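Local atomic coordinates of thermotoga maritima TmcAL (Thermotoga maritima, PDB entry 5Y0T), a protein that belongs to the HIGH nucleotidyl transferase family of the HUP clan and holds adenosine-5'-rp-alpha-thio-triphosphate in this crystal form. Residues A[58-61]-A[62-66]; A[112-115]-A[116-120]; A[340-344]-A[345-349]; A[377-381]-A[382-386]. All blocks are in the same frame, centred on the assembly; numbering follows the deposited sequence.

Interaction 1: A[58-61]-A[62-66]; sequences IALR and MGVDV
Ala59 O draws two backbone N-H groups at once where helix 52-61 ends: Val64 N comes in at 3.0 Å with a fairly straight bond (160° at the hydrogen, tilted from the carbonyl plane), and Met62 N is shared weakly between Ala59 O and Ile58 O. The ending is a Schellman motif, a worked example of how a chain stops a helix and, after a short loop, enters a strand, here 66-70. Its signature is the pair of bonds reaching back into the last turn, Val64 N to Ala59 O and Gly63 N to Leu60 O at 3.2 Å, the latter donor standing above the carbonyl plane. Gly63 makes the turn with positive phi (114°), a region readily open to glycine.

Side chains close over this turn. Ile58 and Met62 run side by side, CG2 of the isoleucine 3.9 Å from CG of the methionine. Met62 is then bent at both chi2 and chi3, which carries CE back over the carbonyl of Arg61. Val64 points toward the helix and lays CG2 against Ala59 CB at 4.1 Å. Ile58 and Met62 also meet helix 231-242, while Asp65 OD1 is bonded by Thr33 N as the chain nears its strand. Leu60 sends CD2 to within 3.3 Å of Val64 O, and its own CA lies 3.4 Å from that oxygen in a CA-H...O contact.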
loop_
_atom_site.group_PDB
_atom_site.type_symbol
_atom_site.label_atom_id
_atom_site.label_comp_id
_atom_site.label_asym_id
_atom_site.label_seq_id
_atom_site.Cartn_x
_atom_site.Cartn_y
_atom_site.Cartn_z
ATOM N N ILE A 58 -23.461 10.278 18.274
ATOM C CA ILE A 58 -24.828 10.444 17.754
ATOM C C ILE A 58 -25.757 9.335 18.247
ATOM O O ILE A 58 -26.887 9.602 18.677
ATOM C CB ILE A 58 -24.854 10.472 16.208
ATOM C CG1 ILE A 58 -24.032 11.658 15.675
ATOM C CG2 ILE A 58 -26.301 10.541 15.709
ATOM C CD1 ILE A 58 -23.707 11.577 14.168
ATOM N N ALA A 59 -25.279 8.099 18.236
ATOM C CA ALA A 59 -26.123 6.974 18.664
ATOM C C ALA A 59 -26.555 7.174 20.119
ATOM O O ALA A 59 -27.740 7.028 20.463
ATOM C CB ALA A 59 -25.378 5.640 18.489
ATOM N N LEU A 60 -25.604 7.562 20.962
ATOM C CA LEU A 60 -25.910 7.879 22.356
ATOM C C LEU A 60 -26.953 8.983 22.467
ATOM O O LEU A 60 -27.895 8.884 23.264
ATOM C CB LEU A 60 -24.652 8.305 23.104
ATOM C CG LEU A 60 -23.546 7.251 23.178
ATOM C CD1 LEU A 60 -22.393 7.787 24.044
ATOM C CD2 LEU A 60 -24.088 5.918 23.722
ATOM N N ARG A 61 -26.778 10.049 21.694
ATOM C CA ARG A 61 -27.742 11.147 21.747
ATOM C C ARG A 61 -29.128 10.730 21.294
ATOM O O ARG A 61 -30.137 11.314 21.718
ATOM C CB ARG A 61 -27.240 12.321 20.917
ATOM C CG ARG A 61 -26.038 13.001 21.559
ATOM C CD ARG A 61 -25.647 14.264 20.840
ATOM N NE ARG A 61 -24.614 14.984 21.577
ATOM C CZ ARG A 61 -24.182 16.197 21.258
ATOM N NH1 ARG A 61 -24.696 16.831 20.209
ATOM N NH2 ARG A 61 -23.243 16.778 21.991
ATOM N N MET A 62 -29.195 9.698 20.460
ATOM C CA MET A 62 -30.462 9.311 19.871
ATOM C C MET A 62 -31.198 8.270 20.696
ATOM O O MET A 62 -32.306 7.871 20.333
ATOM C CB MET A 62 -30.248 8.806 18.445
ATOM C CG MET A 62 -29.715 9.870 17.492
ATOM S SD MET A 62 -30.829 11.268 17.210
ATOM C CE MET A 62 -30.275 12.452 18.415
ATOM N N GLY A 63 -30.635 7.904 21.847
ATOM C CA GLY A 63 -31.266 6.924 22.727
ATOM C C GLY A 63 -30.583 5.579 22.941
ATOM O O GLY A 63 -31.110 4.733 23.656
ATOM N N VAL A 64 -29.400 5.376 22.367
ATOM C CA VAL A 64 -28.590 4.192 22.728
ATOM C C VAL A 64 -27.834 4.417 24.068
ATOM O O VAL A 64 -27.337 5.513 24.319
ATOM C CB VAL A 64 -27.572 3.838 21.617
ATOM C CG1 VAL A 64 -26.705 2.679 22.060
ATOM C CG2 VAL A 64 -28.303 3.461 20.313
ATOM N N ASP A 65 -27.807 3.413 24.954
ATOM C CA ASP A 65 -27.096 3.549 26.238
ATOM C C ASP A 65 -25.619 3.211 26.134
ATOM O O ASP A 65 -24.798 3.824 26.808
ATOM C CB ASP A 65 -27.719 2.665 27.313
ATOM C CG ASP A 65 -29.176 3.025 27.571
ATOM O OD1 ASP A 65 -30.038 2.133 27.499
ATOM O OD2 ASP A 65 -29.451 4.207 27.824
ATOM N N VAL A 66 -25.321 2.171 25.352
ATOM C CA VAL A 66 -23.947 1.683 25.141
ATOM C C VAL A 66 -23.713 1.351 23.665
ATOM O O VAL A 66 -24.524 0.667 23.049
ATOM C CB VAL A 66 -23.655 0.411 25.972
ATOM C CG1 VAL A 66 -22.182 -0.039 25.808
ATOM C CG2 VAL A 66 -24.011 0.629 27.476
#

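Interaction 2: A[112-115]-A[116-120]; sequences QRVA and RILYE
Leu118 N meets Val114 O at 3.1 Å, nearly along the C=O axis, in one of four backbone bonds that tie residues 112-115 to the turn that follows. Arg116 N bonds to Gln112 O, Ile117 N to Arg113 O, and Tyr119 N to Ala115 O at 2.9 Å. All four join residues four apart, the spacing that defines an alpha helix. Ile117 also packs its CG1 on one of these carbonyls, 3.4 Å from Arg113 O.

Apolar contacts follow the same spacing. Val114 and Leu118 point the same way from neighbouring turns, and Val114 CG1 touches Leu118 CD1 at 4.1 Å. With CG1 anti to the backbone N (chi1 171°), the valine extends this methyl toward the leucine. These side chains continue into the protein: Val114 and Ile117 pack on helix 139-153, whereas Ala115 and Tyr119 pack on helix 167-182. Leu118 reaches both.

Charge pairing belongs to another flank, open to solvent. Arg116 is bent at chi2 and chi3, and its NH1 forms a long, weak salt bridge to Glu120 OE2 at 3.4 Å. The same NH1 lies in the ring plane of Tyr119, at the ring's edge, and thus near both groups. Buried apolar residues on one side and exposed charged ones on the other mark an amphipathic helix, here helix 108-120 packed against two others.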
loop_
_atom_site.group_PDB
_atom_site.type_symbol
_atom_site.label_atom_id
_atom_site.label_comp_id
_atom_site.label_asym_id
_atom_site.label_seq_id
_atom_site.Cartn_x
_atom_site.Cartn_y
_atom_site.Cartn_z
ATOM N N GLN A 112 -37.884 -16.622 10.498
ATOM C CA GLN A 112 -37.498 -17.666 11.435
ATOM C C GLN A 112 -37.607 -19.056 10.810
ATOM O O GLN A 112 -36.755 -19.911 11.059
ATOM C CB GLN A 112 -38.348 -17.584 12.713
ATOM C CG GLN A 112 -37.771 -16.600 13.747
ATOM C CD GLN A 112 -38.762 -16.216 14.822
ATOM O OE1 GLN A 112 -39.909 -16.680 14.825
ATOM N NE2 GLN A 112 -38.330 -15.359 15.748
ATOM N N ARG A 113 -38.651 -19.285 10.015
ATOM C CA ARG A 113 -38.793 -20.564 9.320
ATOM C C ARG A 113 -37.613 -20.799 8.393
ATOM O O ARG A 113 -37.062 -21.903 8.335
ATOM C CB ARG A 113 -40.102 -20.628 8.520
ATOM C CG ARG A 113 -41.181 -21.500 9.158
ATOM C CD ARG A 113 -42.344 -21.821 8.192
ATOM N NE ARG A 113 -42.919 -20.631 7.563
ATOM C CZ ARG A 113 -43.690 -19.741 8.187
ATOM N NH1 ARG A 113 -43.982 -19.890 9.475
ATOM N NH2 ARG A 113 -44.167 -18.689 7.524
ATOM N N VAL A 114 -37.223 -19.766 7.655
ATOM C CA VAL A 114 -36.102 -19.914 6.734
ATOM C C VAL A 114 -34.810 -20.137 7.508
ATOM O O VAL A 114 -34.023 -21.026 7.162
ATOM C CB VAL A 114 -35.940 -18.693 5.800
ATOM C CG1 VAL A 114 -34.638 -18.785 5.016
ATOM C CG2 VAL A 114 -37.122 -18.597 4.850
ATOM N N ALA A 115 -34.595 -19.365 8.574
ATOM C CA ALA A 115 -33.362 -19.540 9.345
ATOM C C ALA A 115 -33.249 -20.954 9.904
ATOM O O ALA A 115 -32.159 -21.522 9.941
ATOM C CB ALA A 115 -33.277 -18.524 10.476
ATOM N N ARG A 116 -34.378 -21.522 10.320
ATOM C CA ARG A 116 -34.399 -22.883 10.872
ATOM C C ARG A 116 -33.953 -23.939 9.835
ATOM O O ARG A 116 -33.154 -24.839 10.134
ATOM C CB ARG A 116 -35.805 -23.200 11.402
ATOM C CG ARG A 116 -36.032 -24.637 11.833
ATOM C CD ARG A 116 -35.185 -25.014 13.032
ATOM N NE ARG A 116 -35.473 -24.212 14.220
ATOM C CZ ARG A 116 -34.919 -24.428 15.410
ATOM N NH1 ARG A 116 -34.057 -25.426 15.567
ATOM N NH2 ARG A 116 -35.227 -23.654 16.442
ATOM N N ILE A 117 -34.455 -23.817 8.610
ATOM C CA ILE A 117 -34.047 -24.718 7.534
ATOM C C ILE A 117 -32.556 -24.617 7.271
ATOM O O ILE A 117 -31.867 -25.638 7.176
ATOM C CB ILE A 117 -34.831 -24.433 6.236
ATOM C CG1 ILE A 117 -36.317 -24.693 6.466
ATOM C CG2 ILE A 117 -34.331 -25.321 5.094
ATOM C CD1 ILE A 117 -37.223 -24.088 5.392
ATOM N N LEU A 118 -32.042 -23.392 7.176
ATOM C CA LEU A 118 -30.613 -23.194 6.935
ATOM C C LEU A 118 -29.758 -23.686 8.101
ATOM O O LEU A 118 -28.606 -24.087 7.921
ATOM C CB LEU A 118 -30.303 -21.715 6.674
ATOM C CG LEU A 118 -31.059 -21.040 5.525
ATOM C CD1 LEU A 118 -30.646 -19.585 5.417
ATOM C CD2 LEU A 118 -30.809 -21.772 4.203
ATOM N N TYR A 119 -30.317 -23.627 9.302
ATOM C CA TYR A 119 -29.633 -24.124 10.491
ATOM C C TYR A 119 -29.619 -25.650 10.524
ATOM O O TYR A 119 -28.580 -26.275 10.738
ATOM C CB TYR A 119 -30.308 -23.567 11.751
ATOM C CG TYR A 119 -29.785 -24.127 13.052
ATOM C CD1 TYR A 119 -28.430 -24.040 13.388
ATOM C CD2 TYR A 119 -30.648 -24.721 13.962
ATOM C CE1 TYR A 119 -27.952 -24.556 14.589
ATOM C CE2 TYR A 119 -30.183 -25.234 15.163
ATOM C CZ TYR A 119 -28.840 -25.149 15.472
ATOM O OH TYR A 119 -28.399 -25.669 16.666
ATOM N N GLU A 120 -30.775 -26.264 10.304
ATOM C CA GLU A 120 -30.851 -27.717 10.405
ATOM C C GLU A 120 -30.300 -28.435 9.178
ATOM O O GLU A 120 -29.866 -29.584 9.274
ATOM C CB GLU A 120 -32.286 -28.139 10.673
ATOM C CG GLU A 120 -32.716 -27.776 12.079
ATOM C CD GLU A 120 -34.120 -28.212 12.377
ATOM O OE1 GLU A 120 -34.806 -28.668 11.437
ATOM O OE2 GLU A 120 -34.532 -28.101 13.547
#

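Interaction 3: A[340-344]-A[345-349]; sequences LGFTE and KGREI
A threonine capping bond lies at the strand-to-helix turn before helix 346-356: Gly346 N donates to Thr343 OG1 at 2.9 Å, with 159° at the hydrogen. Thr343 ends the strand, and its hydroxyl sits between the backbone N and the carbonyl carbon (chi1 65°), a rotation that turns it toward the first turn of the helix. Arg347 N divides itself between two carbonyls, with weak bonds to Thr343 O at 3.0 Å and to Glu344 O.

Phe342 points toward the helix and presents its ring edge, CE2 lying 3.9 Å from Arg347 CG, near the ring plane. The two side chains cross at about a right angle. Together these residues form the first corner of a beta-alpha-beta unit, strand 337-343, helix 346-356 and strand 361-362, the two strands running parallel. The strand carries a classic beta bulge just before the corner, Leu340 and Gly341 both facing Val67.

Charged ends decorate the outside. Glu344 OE2 and Arg347 NH1 stay 4.3 Å apart, with the oxygen well out of the guanidinium plane, and only their opposite charges relate them; Glu344 OE1 is taken by Thr423 N. Lys345 NZ bridges to Glu348 OE1 at 3.1 Å on the syn side of the carboxylate, and this oxygen also binds Tyr32 OH. A water donates to Glu344 O at 2.6 Å and to Glu348 OE2.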
loop_
_atom_site.group_PDB
_atom_site.type_symbol
_atom_site.label_atom_id
_atom_site.label_comp_id
_atom_site.label_asym_id
_atom_site.label_seq_id
_atom_site.Cartn_x
_atom_site.Cartn_y
_atom_site.Cartn_z
ATOM N N LEU A 340 -17.258 1.654 22.415
ATOM C CA LEU A 340 -17.009 2.950 21.784
ATOM C C LEU A 340 -17.614 4.119 22.551
ATOM O O LEU A 340 -17.168 5.255 22.397
ATOM C CB LEU A 340 -17.536 2.960 20.348
ATOM C CG LEU A 340 -16.810 2.041 19.365
ATOM C CD1 LEU A 340 -17.523 2.125 18.038
ATOM C CD2 LEU A 340 -15.295 2.402 19.214
ATOM N N GLY A 341 -18.638 3.853 23.363
ATOM C CA GLY A 341 -19.250 4.911 24.136
ATOM C C GLY A 341 -20.407 4.431 24.995
ATOM O O GLY A 341 -20.980 3.357 24.750
ATOM N N PHE A 342 -20.722 5.210 26.027
ATOM C CA PHE A 342 -21.902 4.939 26.836
ATOM C C PHE A 342 -22.358 6.196 27.563
ATOM O O PHE A 342 -21.590 7.152 27.729
ATOM C CB PHE A 342 -21.656 3.786 27.837
ATOM C CG PHE A 342 -20.440 3.971 28.736
ATOM C CD1 PHE A 342 -19.172 3.621 28.287
ATOM C CD2 PHE A 342 -20.577 4.432 30.038
ATOM C CE1 PHE A 342 -18.064 3.755 29.114
ATOM C CE2 PHE A 342 -19.469 4.581 30.881
ATOM C CZ PHE A 342 -18.203 4.239 30.416
ATOM N N THR A 343 -23.620 6.208 27.979
ATOM C CA THR A 343 -24.112 7.308 28.786
ATOM C C THR A 343 -24.007 7.038 30.282
ATOM O O THR A 343 -23.739 5.923 30.703
ATOM C CB THR A 343 -25.583 7.594 28.493
ATOM O OG1 THR A 343 -26.359 6.461 28.900
ATOM C CG2 THR A 343 -25.791 7.860 27.001
ATOM N N GLU A 344 -24.312 8.055 31.076
ATOM C CA GLU A 344 -24.395 7.895 32.526
ATOM C C GLU A 344 -25.365 6.771 32.918
ATOM O O GLU A 344 -25.086 5.956 33.809
ATOM C CB GLU A 344 -24.822 9.206 33.168
ATOM C CG GLU A 344 -24.883 9.140 34.668
ATOM C CD GLU A 344 -25.202 10.473 35.284
ATOM O OE1 GLU A 344 -25.175 11.490 34.554
ATOM O OE2 GLU A 344 -25.479 10.494 36.499
ATOM N N LYS A 345 -26.507 6.732 32.245
ATOM C CA LYS A 345 -27.464 5.645 32.428
ATOM C C LYS A 345 -26.848 4.315 31.984
ATOM O O LYS A 345 -27.014 3.295 32.650
ATOM C CB LYS A 345 -28.750 5.915 31.639
ATOM C CG LYS A 345 -29.784 4.778 31.709
ATOM C CD LYS A 345 -30.354 4.642 33.125
ATOM C CE LYS A 345 -31.557 3.682 33.165
ATOM N NZ LYS A 345 -32.124 3.516 34.547
ATOM N N GLY A 346 -26.144 4.345 30.853
ATOM C CA GLY A 346 -25.446 3.186 30.325
ATOM C C GLY A 346 -24.483 2.516 31.290
ATOM O O GLY A 346 -24.249 1.301 31.185
ATOM N N ARG A 347 -23.918 3.290 32.225
ATOM C CA ARG A 347 -23.031 2.738 33.259
ATOM C C ARG A 347 -23.604 1.512 33.949
ATOM O O ARG A 347 -22.886 0.550 34.241
ATOM C CB ARG A 347 -22.749 3.765 34.364
ATOM C CG ARG A 347 -21.834 4.922 33.995
ATOM C CD ARG A 347 -21.785 5.878 35.207
ATOM N NE ARG A 347 -20.806 6.947 35.049
ATOM C CZ ARG A 347 -20.816 8.070 35.765
ATOM N NH1 ARG A 347 -21.778 8.280 36.670
ATOM N NH2 ARG A 347 -19.871 8.989 35.574
ATOM N N GLU A 348 -24.895 1.590 34.253
ATOM C CA GLU A 348 -25.590 0.543 34.984
ATOM C C GLU A 348 -25.546 -0.782 34.222
ATOM O O GLU A 348 -25.279 -1.826 34.823
ATOM C CB GLU A 348 -27.040 0.954 35.260
ATOM C CG GLU A 348 -27.163 2.241 36.085
ATOM C CD GLU A 348 -28.563 2.838 36.062
ATOM O OE1 GLU A 348 -29.489 2.194 35.510
ATOM O OE2 GLU A 348 -28.736 3.956 36.598
ATOM N N ILE A 349 -25.803 -0.753 32.913
ATOM C CA ILE A 349 -25.831 -2.018 32.161
ATOM C C ILE A 349 -24.401 -2.441 31.834
ATOM O O ILE A 349 -24.094 -3.626 31.786
ATOM C CB ILE A 349 -26.713 -1.939 30.866
ATOM C CG1 ILE A 349 -26.920 -3.335 30.259
ATOM C CG2 ILE A 349 -26.109 -1.009 29.814
ATOM C CD1 ILE A 349 -27.585 -4.325 31.229
HETATM O O HOH W 1 -25.950 5.459 36.258
#

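Interaction 4: A[377-381]-A[382-386]; sequences LPVDK and QLFLE. With EDO (1,2-ethanediol), chain G.
The Phe384 ring is met obliquely by Val379, whose CG2 lies 4.4 Å from Phe384 CD2, and it also packs edge-to-face with Tyr336. The second flat group is the Asp380 carboxylate. The Asp380 and Leu383 side chains cross at about a right angle, with CG of the aspartate 3.5 Å from Leu383 CB. Leu383 N comes from above the carboxylate plane, yet its N-H points almost straight at Asp380 OD1 (3.0 Å, 170° at the hydrogen).

Asp380 is thus the N-cap of helix 381-399. Its CG stands anti to the backbone N (chi1 -178°), which directs OD1 to the first-turn N-H of Leu383. The other oxygen, OD2, forms salt bridges with Lys328 and Lys332, charges that would favour the ionised carboxylate, while the aspartate's backbone N bonds to Gln335.

Behind the cap the regular helical pattern sets in, Phe384 N bonding to Asp380 O at 2.9 Å and Leu385 N to Lys381 O at 3.0 Å. Ahead of it the chain bends in an inverse gamma turn centred on Pro378, Val379 N bonding to Leu377 O. A 1,2-ethanediol, probably from the crystallisation liquor, weakly donates from its O1 to Pro378 O at 3.4 Å.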
loop_
_atom_site.group_PDB
_atom_site.type_symbol
_atom_site.label_atom_id
_atom_site.label_comp_id
_atom_site.label_asym_id
_atom_site.label_seq_id
_atom_site.Cartn_x
_atom_site.Cartn_y
_atom_site.Cartn_z
ATOM N N LEU A 377 -11.355 -15.488 30.800
ATOM C CA LEU A 377 -12.153 -16.007 29.692
ATOM C C LEU A 377 -11.257 -16.696 28.672
ATOM O O LEU A 377 -10.250 -16.137 28.269
ATOM C CB LEU A 377 -12.947 -14.865 29.033
ATOM C CG LEU A 377 -14.048 -14.303 29.945
ATOM C CD1 LEU A 377 -14.617 -12.993 29.423
ATOM C CD2 LEU A 377 -15.162 -15.328 30.103
ATOM N N PRO A 378 -11.633 -17.906 28.234
ATOM C CA PRO A 378 -10.702 -18.704 27.427
ATOM C C PRO A 378 -10.695 -18.297 25.961
ATOM O O PRO A 378 -11.020 -19.096 25.080
ATOM C CB PRO A 378 -11.237 -20.129 27.601
ATOM C CG PRO A 378 -12.717 -19.925 27.769
ATOM C CD PRO A 378 -12.857 -18.653 28.573
ATOM N N VAL A 379 -10.329 -17.051 25.700
ATOM C CA VAL A 379 -10.306 -16.557 24.328
ATOM C C VAL A 379 -9.099 -17.102 23.564
ATOM O O VAL A 379 -8.143 -17.639 24.145
ATOM C CB VAL A 379 -10.300 -15.022 24.293
ATOM C CG1 VAL A 379 -11.528 -14.502 24.985
ATOM C CG2 VAL A 379 -9.053 -14.479 25.015
ATOM N N ASP A 380 -9.170 -16.990 22.245
ATOM C CA ASP A 380 -8.041 -17.310 21.387
ATOM C C ASP A 380 -7.156 -16.072 21.355
ATOM O O ASP A 380 -7.537 -15.037 20.796
ATOM C CB ASP A 380 -8.548 -17.686 19.994
ATOM C CG ASP A 380 -7.443 -18.082 19.032
ATOM O OD1 ASP A 380 -6.345 -17.503 19.079
ATOM O OD2 ASP A 380 -7.706 -18.970 18.195
ATOM N N LYS A 381 -5.958 -16.184 21.918
ATOM C CA LYS A 381 -5.130 -14.999 22.134
ATOM C C LYS A 381 -4.607 -14.438 20.822
ATOM O O LYS A 381 -4.670 -13.221 20.585
ATOM C CB LYS A 381 -3.967 -15.317 23.081
ATOM C CG LYS A 381 -4.416 -15.488 24.532
ATOM C CD LYS A 381 -3.241 -15.327 25.490
ATOM C CE LYS A 381 -3.706 -15.071 26.920
ATOM N NZ LYS A 381 -4.310 -16.279 27.530
ATOM N N GLN A 382 -4.108 -15.311 19.956
ATOM C CA GLN A 382 -3.575 -14.828 18.683
ATOM C C GLN A 382 -4.687 -14.208 17.832
ATOM O O GLN A 382 -4.487 -13.168 17.221
ATOM C CB GLN A 382 -2.866 -15.952 17.920
ATOM C CG GLN A 382 -1.959 -15.441 16.786
ATOM C CD GLN A 382 -1.196 -14.154 17.150
ATOM O OE1 GLN A 382 -1.333 -13.127 16.472
ATOM N NE2 GLN A 382 -0.388 -14.210 18.218
ATOM N N LEU A 383 -5.867 -14.825 17.820
ATOM C CA LEU A 383 -6.992 -14.282 17.053
ATOM C C LEU A 383 -7.434 -12.914 17.596
ATOM O O LEU A 383 -7.696 -11.955 16.830
ATOM C CB LEU A 383 -8.163 -15.263 17.069
ATOM C CG LEU A 383 -9.350 -14.873 16.185
ATOM C CD1 LEU A 383 -8.911 -14.724 14.724
ATOM C CD2 LEU A 383 -10.419 -15.941 16.320
ATOM N N PHE A 384 -7.503 -12.824 18.918
ATOM C CA PHE A 384 -7.814 -11.565 19.603
ATOM C C PHE A 384 -6.851 -10.481 19.111
ATOM O O PHE A 384 -7.274 -9.418 18.676
ATOM C CB PHE A 384 -7.719 -11.782 21.128
ATOM C CG PHE A 384 -8.034 -10.567 21.982
ATOM C CD1 PHE A 384 -7.250 -9.415 21.933
ATOM C CD2 PHE A 384 -9.059 -10.625 22.920
ATOM C CE1 PHE A 384 -7.520 -8.328 22.765
ATOM C CE2 PHE A 384 -9.323 -9.551 23.769
ATOM C CZ PHE A 384 -8.558 -8.395 23.682
ATOM N N LEU A 385 -5.552 -10.762 19.179
ATOM C CA LEU A 385 -4.557 -9.781 18.767
ATOM C C LEU A 385 -4.690 -9.411 17.291
ATOM O O LEU A 385 -4.602 -8.233 16.945
ATOM C CB LEU A 385 -3.134 -10.294 19.061
ATOM C CG LEU A 385 -2.792 -10.388 20.552
ATOM C CD1 LEU A 385 -1.411 -11.059 20.773
ATOM C CD2 LEU A 385 -2.835 -9.023 21.221
ATOM N N GLU A 386 -4.905 -10.401 16.421
ATOM C CA GLU A 386 -5.106 -10.125 14.992
ATOM C C GLU A 386 -6.361 -9.310 14.722
ATOM O O GLU A 386 -6.336 -8.360 13.926
ATOM C CB GLU A 386 -5.141 -11.438 14.184
ATOM C CG GLU A 386 -3.788 -12.142 14.220
ATOM C CD GLU A 386 -3.725 -13.422 13.393
ATOM O OE1 GLU A 386 -4.723 -13.780 12.740
ATOM O OE2 GLU A 386 -2.661 -14.073 13.401
HETATM C C1 EDO G . -14.068 -16.722 22.645
HETATM O O1 EDO G . -13.775 -17.479 23.836
HETATM C C2 EDO G . -14.822 -17.601 21.644
HETATM O O2 EDO G . -13.880 -18.290 20.788
#

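The four contacts follow one another along the chain without overlap. Interactions 1 and 3 are neighbours, their centres 9 Å apart, because the paths out of one helix and into another meet at the antiparallel pair of strands 66-70 and 337-343; Asp65 O probably accepts from Thr343 N at 2.9 Å, and Val66 packs on Ile349. Interaction 2 stands apart on helix 108-120, which packs on helices 139-153 and 167-182, with its centre about 32 Å from that of interaction 1. Interaction 4 lies about 26 Å from interaction 3, centre to centre. Interactions 1 and 3 thus join helix ends to the mixed sheet, whereas interaction 2 covers the later turns of its helix and interaction 4 the start of helix 381-399.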